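Local coordinates for protein inositol monophosphatase (Zymomonas mobilis, PDB 4N81) that probably hydrolyses phosphate monoesters such as inositol monophosphate with the help of magnesium ions, at residues Gly191-Gly196 with Val241-Asp246. Numbering follows the deposited sequence.
Sequences GLLSLG and VIAAGD
Leu-193, in the last turn of helix 187-194, packs against the end of strand 241-244 and Gly-245 just beyond it, a helix-on-sheet contact in the five-layered alpha-beta-alpha-beta-alpha sandwich of the inositol monophosphatase fold, where this helix belongs to the central layer. The strand belongs to a mixed five-stranded sheet and runs antiparallel to both its neighbours, 200-203 and 224-226. Following it from its start, Val-241 O accepts a hydrogen bond from Trp-228 NE1, and Ile-242 packs on helix 250-257, which covers the other face. Ala-243 is where Leu-193 is met: its CB points toward the leucine and comes 4.0 Å from Leu-193 CD1, while its carbonyl O lies 3.5 Å from the same methyl. That is plain van der Waals packing, and no hydrogen bond joins the two segments. At Ala-244 the methyl turns away and touches Leu-200, so only the backbone takes part, with C 3.9 Å from Leu-193 CD1. Gly-245 leaves the strand, and Leu-193 packs on its main chain, CD1 3.8 Å from Gly-245 N; CA of Leu-193 and CA of Gly-245 are 6.1 Å apart. Its carbonyl O is hydrogen-bonded to Thr-144, and further on the carboxylate of Asp-246 holds the backbone N atoms of Cys-147 and His-248. On the helix side, Gly-196, with positive phi, forms a Schellman motif three residues after Leu-193, its N bonded to Leu-193 O. Leu-193 extends its CG anti to the backbone N (chi1 175°), and from there CD1 spans Ala-243 to the N of Gly-245, while CD2 meets Gly-245 alone, 3.9 Å from its CA.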
ATOM      1  N   GLY A 191       9.882   5.609   4.435  1.00  8.60           N
ATOM      2  CA  GLY A 191      10.879   4.555   4.379  1.00  9.02           C
ATOM      3  C   GLY A 191      11.233   4.294   2.908  1.00  9.61           C
ATOM      4  O   GLY A 191      12.445   4.106   2.593  1.00 10.69           O
ATOM      5  N   LEU A 192      10.239   4.358   2.015  1.00  8.54           N
ATOM      6  CA  LEU A 192      10.602   4.025   0.601  1.00  8.31           C
ATOM      7  C   LEU A 192      11.441   5.168   0.055  1.00  9.60           C
ATOM      8  O   LEU A 192      12.369   4.953  -0.818  1.00 10.40           O
ATOM      9  CB  LEU A 192       9.300   3.881  -0.262  1.00  8.55           C
ATOM     10  CG  LEU A 192       8.563   2.559   0.025  1.00  9.25           C
ATOM     11  CD1 LEU A 192       7.169   2.596  -0.678  1.00  9.46           C
ATOM     12  CD2 LEU A 192       9.444   1.341  -0.473  1.00 10.04           C
ATOM     13  N   LEU A 193      11.147   6.372   0.545  1.00  8.17           N
ATOM     14  CA  LEU A 193      11.944   7.508   0.018  1.00  8.28           C
ATOM     15  C   LEU A 193      13.403   7.363   0.512  1.00 11.45           C
ATOM     16  O   LEU A 193      14.343   7.626  -0.284  1.00 11.46           O
ATOM     17  CB  LEU A 193      11.311   8.862   0.471  1.00  8.11           C
ATOM     18  CG  LEU A 193      12.122  10.139   0.079  1.00  9.45           C
ATOM     19  CD1 LEU A 193      11.124  11.356  -0.041  1.00  8.18           C
ATOM     20  CD2 LEU A 193      13.165  10.529   1.138  1.00 10.27           C
ATOM     21  N   SER A 194      13.604   6.857   1.762  1.00  9.33           N
ATOM     22  CA  SER A 194      14.979   6.714   2.294  1.00 10.65           C
ATOM     23  C   SER A 194      15.733   5.614   1.554  1.00 12.40           C
ATOM     24  O   SER A 194      16.945   5.650   1.469  1.00 12.45           O
ATOM     25  CB  SER A 194      14.947   6.365   3.802  1.00 11.10           C
ATOM     26  OG  SER A 194      14.207   7.401   4.438  1.00 11.01           O
ATOM     27  N   LEU A 195      14.998   4.616   1.047  1.00  9.57           N
ATOM     28  CA  LEU A 195      15.609   3.518   0.279  1.00 10.01           C
ATOM     29  C   LEU A 195      15.868   3.936  -1.159  1.00 13.38           C
ATOM     30  O   LEU A 195      16.498   3.189  -1.937  1.00 11.08           O
ATOM     31  CB  LEU A 195      14.689   2.290   0.276  1.00  9.92           C
ATOM     32  CG  LEU A 195      14.618   1.547   1.609  1.00 10.58           C
ATOM     33  CD1 LEU A 195      13.369   0.667   1.528  1.00 12.13           C
ATOM     34  CD2 LEU A 195      15.906   0.647   1.768  1.00 14.03           C
ATOM     35  N   GLY A 196      15.398   5.111  -1.545  1.00 10.55           N
ATOM     36  CA  GLY A 196      15.616   5.515  -2.939  1.00 12.05           C
ATOM     37  C   GLY A 196      14.554   5.100  -3.964  1.00 14.30           C
ATOM     38  O   GLY A 196      14.845   4.969  -5.167  1.00 12.54           O
ATOM     39  N   VAL A 241       4.550  18.663   6.367  1.00 10.78           N
ATOM     40  CA  VAL A 241       5.882  18.131   6.158  1.00 11.50           C
ATOM     41  C   VAL A 241       6.135  17.985   4.680  1.00 10.21           C
ATOM     42  O   VAL A 241       5.213  17.707   3.899  1.00  9.63           O
ATOM     43  CB  VAL A 241       6.106  16.722   6.865  1.00 13.37           C
ATOM     44  CG1 VAL A 241       5.820  16.806   8.389  1.00 11.34           C
ATOM     45  CG2 VAL A 241       5.224  15.684   6.296  1.00 18.70           C
ATOM     46  N   ILE A 242       7.409  18.142   4.313  1.00  9.77           N
ATOM     47  CA  ILE A 242       7.864  17.745   2.969  1.00  9.40           C
ATOM     48  C   ILE A 242       9.171  16.979   3.147  1.00  9.24           C
ATOM     49  O   ILE A 242      10.046  17.416   3.928  1.00 10.25           O
ATOM     50  CB  ILE A 242       8.033  18.940   2.018  1.00 10.96           C
ATOM     51  CG1 ILE A 242       8.583  18.480   0.671  1.00 11.27           C
ATOM     52  CG2 ILE A 242       8.961  20.079   2.684  1.00 10.94           C
ATOM     53  CD1 ILE A 242       8.417  19.545  -0.420  1.00 12.99           C
ATOM     54  N   ALA A 243       9.255  15.816   2.494  1.00  8.84           N
ATOM     55  CA  ALA A 243      10.488  15.038   2.490  1.00  9.62           C
ATOM     56  C   ALA A 243      10.915  14.922   1.021  1.00  8.96           C
ATOM     57  O   ALA A 243      10.045  14.719   0.159  1.00  9.86           O
ATOM     58  CB  ALA A 243      10.223  13.623   3.126  1.00 10.70           C
ATOM     59  N   ALA A 244      12.211  15.081   0.747  1.00  8.91           N
ATOM     60  CA  ALA A 244      12.739  14.927  -0.602  1.00  9.30           C
ATOM     61  C   ALA A 244      13.962  14.026  -0.530  1.00  9.95           C
ATOM     62  O   ALA A 244      14.753  14.164   0.413  1.00  9.33           O
ATOM     63  CB  ALA A 244      13.161  16.293  -1.156  1.00  9.33           C
ATOM     64  N   GLY A 245      14.158  13.156  -1.531  1.00  9.06           N
ATOM     65  CA  GLY A 245      15.380  12.330  -1.544  1.00  9.33           C
ATOM     66  C   GLY A 245      16.564  13.182  -1.999  1.00 12.06           C
ATOM     67  O   GLY A 245      17.724  12.885  -1.691  1.00 12.43           O
ATOM     68  N   ASP A 246      16.263  14.266  -2.708  1.00  9.89           N
ATOM     69  CA  ASP A 246      17.277  15.108  -3.311  1.00 12.58           C
ATOM     70  C   ASP A 246      17.084  16.547  -2.845  1.00 12.30           C
ATOM     71  O   ASP A 246      16.034  17.136  -3.064  1.00 11.98           O
ATOM     72  CB  ASP A 246      17.183  14.982  -4.863  1.00 10.61           C
ATOM     73  CG  ASP A 246      18.370  15.658  -5.590  1.00 14.35           C
ATOM     74  OD1 ASP A 246      18.935  16.618  -5.075  1.00 12.48           O
ATOM     75  OD2 ASP A 246      18.714  15.227  -6.704  1.00 15.10           O
TER